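Local coordinates for protein glutamate--LysW ligase ArgX (Sulfolobus tokodaii, PDB 3VPB) that probably catalyses the ATP-dependent joining of glutamate, through its amino group, to the gamma-carboxyl group of the C-terminal glutamate of the carrier protein LysW in arginine biosynthesis, at residues 138-143 with 147-152; 97-102 with 222-227; 15-20 with 49-54. One frame throughout, in Å; residues are numbered along the deposited sequence. Where two conformers were deposited one is given.

Interaction 1 (138-143 with 147-152); sequences SLIRDV and KTIIEH
Val143 and Lys147 meet in the first turn of helix 143-153, where the backbone N of Lys147 gives its hydrogen to Val143 O at 2.9 Å, an i to i+4 bond that is fairly straight at 158°. The lysine side chain leans over the same oxygen. With CG beside its own backbone N (chi1 -77°), Lys147 CG comes to 3.3 Å from Val143 O, and beyond CG the chain runs out extended. The aliphatic valine suits a place beside this stem, Val143 CG1 lying 4.4 Å from Lys147 CG, and it also touches Phe122. Lys147 NZ is held at Asn197 of the second subunit, so the stem bridges from the helix start to a neighbouring chain. Just ahead, Asp142 takes the N-cap position, its OD1 accepting from Glu145 N, a common job for a short carboxylate.

One half-turn further on, Ile149 points back at strand 138-140 and supplies the apolar filling. It suits this packing of helix against strand because its CB takes the tip of Ile140, with Ile140 CD1 4.3 Å from Ile149 CB, while both branches reach the hydroxyl of Ser138: Ile149 CD1 is 4.0 Å and CG2 4.1 Å from Ser138 OG, packing contacts only.

Hydrocarbon therefore seals the helix against its own strand, and the polar ends turn to partners elsewhere: the ammonium to Asn197 of the second subunit, the small, buried Ser138 hydroxyl both to Arg153 of its own chain and to Thr148 of the second subunit.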
loop_
_atom_site.group_PDB
_atom_site.type_symbol
_atom_site.label_atom_id
_atom_site.label_comp_id
_atom_site.label_asym_id
_atom_site.label_seq_id
_atom_site.Cartn_x
_atom_site.Cartn_y
_atom_site.Cartn_z
ATOM N N SER B 138 15.219 -8.407 9.202
ATOM C CA SER B 138 14.808 -9.805 9.312
ATOM C C SER B 138 16.020 -10.705 9.389
ATOM O O SER B 138 16.969 -10.545 8.616
ATOM C CB SER B 138 14.005 -10.200 8.099
ATOM O OG SER B 138 12.808 -9.479 8.047
ATOM N N LEU B 139 15.971 -11.632 10.336
ATOM C CA LEU B 139 16.989 -12.668 10.490
ATOM C C LEU B 139 16.543 -13.853 9.632
ATOM O O LEU B 139 15.415 -14.377 9.818
ATOM C CB LEU B 139 17.155 -13.028 11.997
ATOM C CG LEU B 139 18.266 -14.001 12.449
ATOM C CD1 LEU B 139 19.633 -13.593 11.900
ATOM C CD2 LEU B 139 18.328 -14.187 13.977
ATOM N N ILE B 140 17.379 -14.250 8.673
ATOM C CA ILE B 140 17.050 -15.333 7.747
ATOM C C ILE B 140 18.016 -16.501 7.920
ATOM O O ILE B 140 19.224 -16.396 7.658
ATOM C CB ILE B 140 16.978 -14.872 6.288
ATOM C CG1 ILE B 140 15.929 -13.734 6.160
ATOM C CG2 ILE B 140 16.594 -16.051 5.355
ATOM C CD1 ILE B 140 15.864 -13.111 4.835
ATOM N N ARG B 141 17.466 -17.613 8.369
ATOM C CA ARG B 141 18.317 -18.713 8.841
ATOM C C ARG B 141 18.185 -19.964 7.994
ATOM O O ARG B 141 18.953 -20.899 8.162
ATOM C CB ARG B 141 18.044 -18.980 10.315
ATOM C CG ARG B 141 18.457 -17.791 11.177
ATOM C CD ARG B 141 17.721 -17.769 12.439
ATOM N NE ARG B 141 16.280 -17.550 12.276
ATOM C CZ ARG B 141 15.440 -17.578 13.303
ATOM N NH1 ARG B 141 15.919 -17.811 14.530
ATOM N NH2 ARG B 141 14.139 -17.385 13.114
ATOM N N ASP B 142 17.218 -19.971 7.078
ATOM C CA ASP B 142 17.032 -21.077 6.139
ATOM C C ASP B 142 16.194 -20.630 4.941
ATOM O O ASP B 142 15.689 -19.503 4.939
ATOM C CB ASP B 142 16.452 -22.335 6.815
ATOM C CG ASP B 142 15.035 -22.146 7.356
ATOM O OD1 ASP B 142 14.194 -21.484 6.736
ATOM O OD2 ASP B 142 14.752 -22.710 8.432
ATOM N N VAL B 143 16.045 -21.509 3.947
ATOM C CA VAL B 143 15.363 -21.146 2.700
ATOM C C VAL B 143 13.856 -20.914 2.872
ATOM O O VAL B 143 13.262 -20.153 2.112
ATOM C CB VAL B 143 15.553 -22.198 1.580
ATOM C CG1 VAL B 143 15.435 -21.523 0.224
ATOM C CG2 VAL B 143 16.887 -22.907 1.710
ATOM N N LYS B 147 12.173 -17.526 1.717
ATOM C CA LYS B 147 11.065 -17.466 0.735
ATOM C C LYS B 147 9.858 -16.689 1.248
ATOM O O LYS B 147 9.240 -15.932 0.493
ATOM C CB LYS B 147 10.625 -18.885 0.324
ATOM C CG LYS B 147 11.578 -19.552 -0.669
ATOM C CD LYS B 147 11.187 -21.003 -0.966
ATOM C CE LYS B 147 11.658 -21.391 -2.341
ATOM N NZ LYS B 147 11.842 -22.852 -2.546
ATOM N N THR B 148 9.512 -16.882 2.519
ATOM C CA THR B 148 8.341 -16.180 3.064
ATOM C C THR B 148 8.620 -14.692 3.247
ATOM O O THR B 148 7.758 -13.866 2.969
ATOM C CB THR B 148 7.728 -16.851 4.323
ATOM O OG1 THR B 148 6.456 -16.240 4.596
ATOM C CG2 THR B 148 8.601 -16.663 5.517
ATOM N N ILE B 149 9.843 -14.339 3.633
ATOM C CA ILE B 149 10.211 -12.917 3.719
ATOM C C ILE B 149 10.167 -12.261 2.340
ATOM O O ILE B 149 9.624 -11.161 2.177
ATOM C CB ILE B 149 11.591 -12.697 4.439
ATOM C CG1 ILE B 149 11.534 -13.195 5.891
ATOM C CG2 ILE B 149 12.022 -11.182 4.402
ATOM C CD1 ILE B 149 10.484 -12.521 6.766
ATOM N N ILE B 150 10.731 -12.921 1.330
ATOM C CA ILE B 150 10.658 -12.390 -0.039
ATOM C C ILE B 150 9.219 -12.082 -0.442
ATOM O O ILE B 150 8.936 -11.012 -0.978
ATOM C CB ILE B 150 11.307 -13.357 -1.047
ATOM C CG1 ILE B 150 12.839 -13.293 -0.907
ATOM C CG2 ILE B 150 10.906 -13.019 -2.477
ATOM C CD1 ILE B 150 13.564 -14.415 -1.666
ATOM N N GLU B 151 8.313 -13.017 -0.164
ATOM C CA GLU B 151 6.911 -12.825 -0.519
ATOM C C GLU B 151 6.301 -11.625 0.195
ATOM O O GLU B 151 5.547 -10.852 -0.405
ATOM C CB GLU B 151 6.084 -14.080 -0.169
ATOM C CG GLU B 151 6.260 -15.260 -1.110
ATOM C CD GLU B 151 5.264 -16.401 -0.849
ATOM O OE1 GLU B 151 5.170 -17.311 -1.701
ATOM O OE2 GLU B 151 4.586 -16.380 0.195
ATOM N N HIS B 152 6.589 -11.514 1.490
ATOM C CA HIS B 152 6.113 -10.399 2.283
ATOM C C HIS B 152 6.622 -9.048 1.780
ATOM O O HIS B 152 5.822 -8.106 1.705
ATOM C CB HIS B 152 6.440 -10.595 3.760
ATOM C CG HIS B 152 5.514 -11.555 4.456
ATOM N ND1 HIS B 152 5.572 -12.921 4.267
ATOM C CD2 HIS B 152 4.510 -11.340 5.338
ATOM C CE1 HIS B 152 4.636 -13.506 5.000
ATOM N NE2 HIS B 152 3.973 -12.569 5.651
#

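Interaction 2 (97-102 with 222-227); sequences EGIPIP and VVKAVS
Ile99 pushes its CD1 methyl against the helix at Lys224 and Ala225. Along the helix, Val222 comes first and points away from the loop, toward Ile236 and Ile238 of strand 233-241. Lys224 carries the contact with its hydrocarbon part: Ile99 CD1 sits 3.5 Å from Lys224 CG and 3.8 Å from Lys224 CB, the two side chains crossing at a slant. CG lies anti to the backbone N (chi1 180°), and a bend at chi2 of 69° turns the rest of the chain toward Glu97. Lysine suits this margin, being greasy near the backbone and charged at the end. Its NZ stands 5.3 Å from Glu97 OE2, so the opposite charges do not touch; a water lies between them, its bond to the carboxylate weak.

Ala225 is small enough to let the isoleucine close in on the backbone, Ile99 CD1 being 4.1 Å from Ala225 N. Val226 turns to Val234, Ile236 and Leu251. Ser227 folds OG back onto Val223 O at 2.9 Å, and that oxygen receives Ser227 N from the opposite face of its plane.

The loop leaves helix 87-96 through a Schellman motif: Gly98, with positive phi, lets the chain turn off the helix end, and Ile99 N bonds to Leu94 O. Ile99 is wedged between helix 216-229, where it also meets Ile228, and Val248 of strand 245-252, while Val222 and Val226 set the helix on the sheet that contains strands 233-241 and 245-252.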
loop_
_atom_site.group_PDB
_atom_site.type_symbol
_atom_site.label_atom_id
_atom_site.label_comp_id
_atom_site.label_asym_id
_atom_site.label_seq_id
_atom_site.Cartn_x
_atom_site.Cartn_y
_atom_site.Cartn_z
ATOM N N GLU B 97 35.145 4.673 0.856
ATOM C CA GLU B 97 36.218 5.340 1.600
ATOM C C GLU B 97 36.926 4.417 2.600
ATOM O O GLU B 97 37.734 4.879 3.405
ATOM C CB GLU B 97 35.674 6.546 2.342
ATOM C CG GLU B 97 34.775 7.455 1.532
ATOM C CD GLU B 97 35.532 8.462 0.700
ATOM O OE1 GLU B 97 36.127 8.068 -0.326
ATOM O OE2 GLU B 97 35.506 9.659 1.060
ATOM N N GLY B 98 36.637 3.118 2.545
ATOM C CA GLY B 98 37.347 2.139 3.367
ATOM C C GLY B 98 36.883 2.031 4.816
ATOM O O GLY B 98 37.628 1.533 5.674
ATOM N N ILE B 99 35.669 2.493 5.105
ATOM C CA ILE B 99 35.053 2.235 6.397
ATOM C C ILE B 99 34.441 0.840 6.361
ATOM O O ILE B 99 33.772 0.489 5.397
ATOM C CB ILE B 99 34.005 3.296 6.739
ATOM C CG1 ILE B 99 34.687 4.596 7.139
ATOM C CG2 ILE B 99 33.048 2.822 7.841
ATOM C CD1 ILE B 99 35.298 4.575 8.526
ATOM N N PRO B 100 34.678 0.033 7.408
ATOM C CA PRO B 100 34.176 -1.339 7.379
ATOM C C PRO B 100 32.668 -1.330 7.589
ATOM O O PRO B 100 32.157 -0.575 8.430
ATOM C CB PRO B 100 34.906 -1.994 8.567
ATOM C CG PRO B 100 35.095 -0.849 9.509
ATOM C CD PRO B 100 35.502 0.282 8.604
ATOM N N ILE B 101 31.970 -2.095 6.752
ATOM C CA ILE B 101 30.518 -2.223 6.818
ATOM C C ILE B 101 30.240 -3.699 6.775
ATOM O O ILE B 101 31.109 -4.494 6.396
ATOM C CB ILE B 101 29.816 -1.487 5.605
ATOM C CG1 ILE B 101 30.189 -2.178 4.276
ATOM C CG2 ILE B 101 30.123 0.032 5.667
ATOM C CD1 ILE B 101 29.356 -1.754 3.033
ATOM N N PRO B 102 29.027 -4.120 7.167
ATOM C CA PRO B 102 28.831 -5.566 7.048
ATOM C C PRO B 102 28.938 -6.031 5.600
ATOM O O PRO B 102 28.561 -5.296 4.684
ATOM C CB PRO B 102 27.391 -5.774 7.539
ATOM C CG PRO B 102 27.093 -4.549 8.380
ATOM C CD PRO B 102 27.843 -3.425 7.687
ATOM N N VAL B 222 34.019 6.153 14.290
ATOM C CA VAL B 222 32.873 7.069 14.293
ATOM C C VAL B 222 33.230 8.381 13.588
ATOM O O VAL B 222 32.490 8.845 12.717
ATOM C CB VAL B 222 32.353 7.368 15.725
ATOM C CG1 VAL B 222 31.244 8.411 15.721
ATOM C CG2 VAL B 222 31.866 6.098 16.403
ATOM N N VAL B 223 34.358 8.983 13.964
ATOM C CA VAL B 223 34.698 10.286 13.407
ATOM C C VAL B 223 34.860 10.223 11.885
ATOM O O VAL B 223 34.348 11.081 11.168
ATOM C CB VAL B 223 35.899 10.957 14.134
ATOM C CG1 VAL B 223 36.343 12.229 13.405
ATOM C CG2 VAL B 223 35.490 11.309 15.588
ATOM N N LYS B 224 35.555 9.202 11.396
ATOM C CA LYS B 224 35.754 9.048 9.964
ATOM C C LYS B 224 34.407 8.864 9.233
ATOM O O LYS B 224 34.144 9.506 8.204
ATOM C CB LYS B 224 36.702 7.889 9.690
ATOM C CG LYS B 224 36.984 7.631 8.202
ATOM C CD LYS B 224 37.809 8.749 7.598
ATOM C CE LYS B 224 37.648 8.825 6.073
ATOM N NZ LYS B 224 38.199 10.129 5.550
ATOM N N ALA B 225 33.546 8.017 9.793
ATOM C CA ALA B 225 32.225 7.728 9.198
ATOM C C ALA B 225 31.361 8.989 9.050
ATOM O O ALA B 225 30.808 9.286 7.972
ATOM C CB ALA B 225 31.508 6.661 10.024
ATOM N N VAL B 226 31.289 9.759 10.128
ATOM C CA VAL B 226 30.558 11.027 10.129
ATOM C C VAL B 226 31.151 12.080 9.188
ATOM O O VAL B 226 30.412 12.896 8.621
ATOM C CB VAL B 226 30.454 11.601 11.553
ATOM C CG1 VAL B 226 29.671 12.894 11.539
ATOM C CG2 VAL B 226 29.773 10.584 12.472
ATOM N N SER B 227 32.475 12.093 9.061
ATOM C CA SER B 227 33.127 13.042 8.179
ATOM C C SER B 227 32.856 12.703 6.728
ATOM O O SER B 227 32.745 13.602 5.897
ATOM C CB SER B 227 34.627 13.078 8.432
ATOM O OG SER B 227 34.892 13.548 9.743
HETATM O O HOH W 1 37.988 9.703 3.080
#

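Interaction 3 (15-20 with 49-54); sequences KLIAKA and VAIIRP
Ile17 projects from helix 12-23 onto segment 49-54, meeting Ile51 and Arg53. Its CB starts out toward the strand, although the nearest alpha carbons, those of Ile17 and Ile51, are still 9.1 Å apart; the branched isoleucine spans that distance with two arms. At CB the chain forks. The CG2 methyl goes to Ile51 and packs at 3.8 Å against its CD1, a purely apolar contact. The other arm starts at CG1, and with chi2 near 166° it stretches out so that CD1 lands over Arg53. That methyl lies 3.8 Å above the guanidinium plane, displaced toward its rim, and its nearest atoms are Arg53 NE and Arg53 CD, each 3.8 Å from Ile17 CD1.

Arginine can present this face because its chain is folded up, bent at both chi2 and chi3, which leaves the polar edge to others. NE makes a salt bridge with Glu14 and NH2 bonds to Pro255 O, so the group's rotation is likely to be fixed by its edge while the methyl covers one side. Arg53 also comes within about 4 Å, side chain to side chain, of Phe257, which lines the pocket of the bound glutamate.

In the fold, helix 12-23 is the connection of a beta-alpha-beta crossover between parallel strands 2-7 and 27-32, in the Rossmann-like pre-ATP-grasp domain. It shares its face of the sheet with helix 268-280, whose Ile276 also touches Ile51, whereas Ala50 and Ile52 alternate to the other face, against helix 57-69.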
loop_
_atom_site.group_PDB
_atom_site.type_symbol
_atom_site.label_atom_id
_atom_site.label_comp_id
_atom_site.label_asym_id
_atom_site.label_seq_id
_atom_site.Cartn_x
_atom_site.Cartn_y
_atom_site.Cartn_z
ATOM N N LYS B 15 10.998 18.303 23.033
ATOM C CA LYS B 15 10.728 19.120 24.223
ATOM C C LYS B 15 12.012 19.592 24.862
ATOM O O LYS B 15 12.141 20.781 25.238
ATOM C CB LYS B 15 9.891 18.334 25.225
ATOM C CG LYS B 15 8.479 18.129 24.754
ATOM C CD LYS B 15 7.678 17.321 25.773
ATOM C CE LYS B 15 8.175 15.900 25.856
ATOM N NZ LYS B 15 7.893 15.336 27.210
ATOM N N LEU B 16 12.970 18.675 24.959
ATOM C CA LEU B 16 14.281 18.983 25.530
ATOM C C LEU B 16 15.039 20.007 24.676
ATOM O O LEU B 16 15.739 20.871 25.217
ATOM C CB LEU B 16 15.119 17.707 25.729
ATOM C CG LEU B 16 14.677 16.716 26.820
ATOM C CD1 LEU B 16 15.546 15.472 26.764
ATOM C CD2 LEU B 16 14.728 17.324 28.246
ATOM N N ILE B 17 14.903 19.929 23.348
ATOM C CA ILE B 17 15.584 20.898 22.489
ATOM C C ILE B 17 14.921 22.273 22.632
ATOM O O ILE B 17 15.606 23.281 22.714
ATOM C CB ILE B 17 15.655 20.449 20.993
ATOM C CG1 ILE B 17 16.505 19.187 20.838
ATOM C CG2 ILE B 17 16.231 21.580 20.091
ATOM C CD1 ILE B 17 16.342 18.511 19.459
ATOM N N ALA B 18 13.591 22.312 22.689
ATOM C CA ALA B 18 12.883 23.565 22.900
ATOM C C ALA B 18 13.282 24.190 24.250
ATOM O O ALA B 18 13.481 25.416 24.344
ATOM C CB ALA B 18 11.372 23.356 22.844
ATOM N N LYS B 19 13.430 23.354 25.270
ATOM C CA LYS B 19 13.717 23.851 26.615
ATOM C C LYS B 19 15.120 24.404 26.633
ATOM O O LYS B 19 15.385 25.446 27.251
ATOM C CB LYS B 19 13.545 22.737 27.663
ATOM C CG LYS B 19 13.804 23.170 29.117
ATOM C CD LYS B 19 12.814 24.273 29.570
ATOM C CE LYS B 19 12.920 24.568 31.074
ATOM N NZ LYS B 19 14.138 25.390 31.416
ATOM N N ALA B 20 16.025 23.736 25.926
ATOM C CA ALA B 20 17.408 24.201 25.863
ATOM C C ALA B 20 17.567 25.505 25.070
ATOM O O ALA B 20 18.416 26.347 25.419
ATOM C CB ALA B 20 18.344 23.087 25.316
ATOM N N VAL B 49 18.910 29.479 11.356
ATOM C CA VAL B 49 19.194 28.054 11.489
ATOM C C VAL B 49 17.871 27.327 11.704
ATOM O O VAL B 49 17.012 27.826 12.408
ATOM C CB VAL B 49 20.110 27.755 12.711
ATOM C CG1 VAL B 49 20.263 26.245 12.918
ATOM C CG2 VAL B 49 21.483 28.398 12.535
ATOM N N ALA B 50 17.749 26.156 11.090
ATOM C CA ALA B 50 16.578 25.267 11.299
ATOM C C ALA B 50 17.046 23.939 11.890
ATOM O O ALA B 50 18.007 23.347 11.405
ATOM C CB ALA B 50 15.857 25.038 9.974
ATOM N N ILE B 51 16.381 23.476 12.954
ATOM C CA ILE B 51 16.760 22.193 13.577
ATOM C C ILE B 51 15.681 21.247 13.096
ATOM O O ILE B 51 14.512 21.481 13.356
ATOM C CB ILE B 51 16.758 22.283 15.102
ATOM C CG1 ILE B 51 17.744 23.356 15.577
ATOM C CG2 ILE B 51 17.055 20.889 15.768
ATOM C CD1 ILE B 51 17.743 23.504 17.122
ATOM N N ILE B 52 16.079 20.243 12.319
ATOM C CA ILE B 52 15.101 19.457 11.562
ATOM C C ILE B 52 14.793 18.219 12.390
ATOM O O ILE B 52 15.607 17.312 12.476
ATOM C CB ILE B 52 15.667 19.033 10.150
ATOM C CG1 ILE B 52 16.059 20.263 9.281
ATOM C CG2 ILE B 52 14.643 18.124 9.439
ATOM C CD1 ILE B 52 14.889 21.281 9.017
ATOM N N ARG B 53 13.576 18.166 12.925
ATOM C CA ARG B 53 13.181 17.136 13.891
ATOM C C ARG B 53 11.942 16.252 13.557
ATOM O O ARG B 53 11.511 15.493 14.421
ATOM C CB ARG B 53 13.020 17.783 15.283
ATOM C CG ARG B 53 14.352 18.305 15.880
ATOM C CD ARG B 53 15.392 17.200 15.992
ATOM N NE ARG B 53 14.904 16.116 16.854
ATOM C CZ ARG B 53 15.649 15.079 17.226
ATOM N NH1 ARG B 53 15.143 14.142 18.023
ATOM N NH2 ARG B 53 16.908 15.002 16.815
ATOM N N PRO B 54 11.369 16.321 12.325
ATOM C CA PRO B 54 10.237 15.421 12.097
ATOM C C PRO B 54 10.611 13.942 12.244
ATOM O O PRO B 54 11.728 13.536 11.883
ATOM C CB PRO B 54 9.851 15.712 10.623
ATOM C CG PRO B 54 10.319 17.105 10.403
ATOM C CD PRO B 54 11.644 17.114 11.121
#

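How the interactions relate
The three contacts touch nowhere and lie at different distances from parts of one active site. Interaction 1 is nested along the chain within the loop closed by interaction 2, both in the ATP-grasp part, with centres 29 Å apart; interaction 3 closes earlier, in the pre-ATP-grasp domain, and its centre is 39 Å from that of interaction 1, on the opposite side of the chain's centre. Interaction 1 is on the nucleotide side, the side chain of Ser138 about 9 Å from ADP. In interaction 2 the side chain of Ala225 is about 10 Å from those of the metal ligands Asp237 and Glu250, and about 14 Å from the magnesium ion. Interaction 3 lies on the substrate side, the side chain of Arg53 about 9 Å from the bound glutamate.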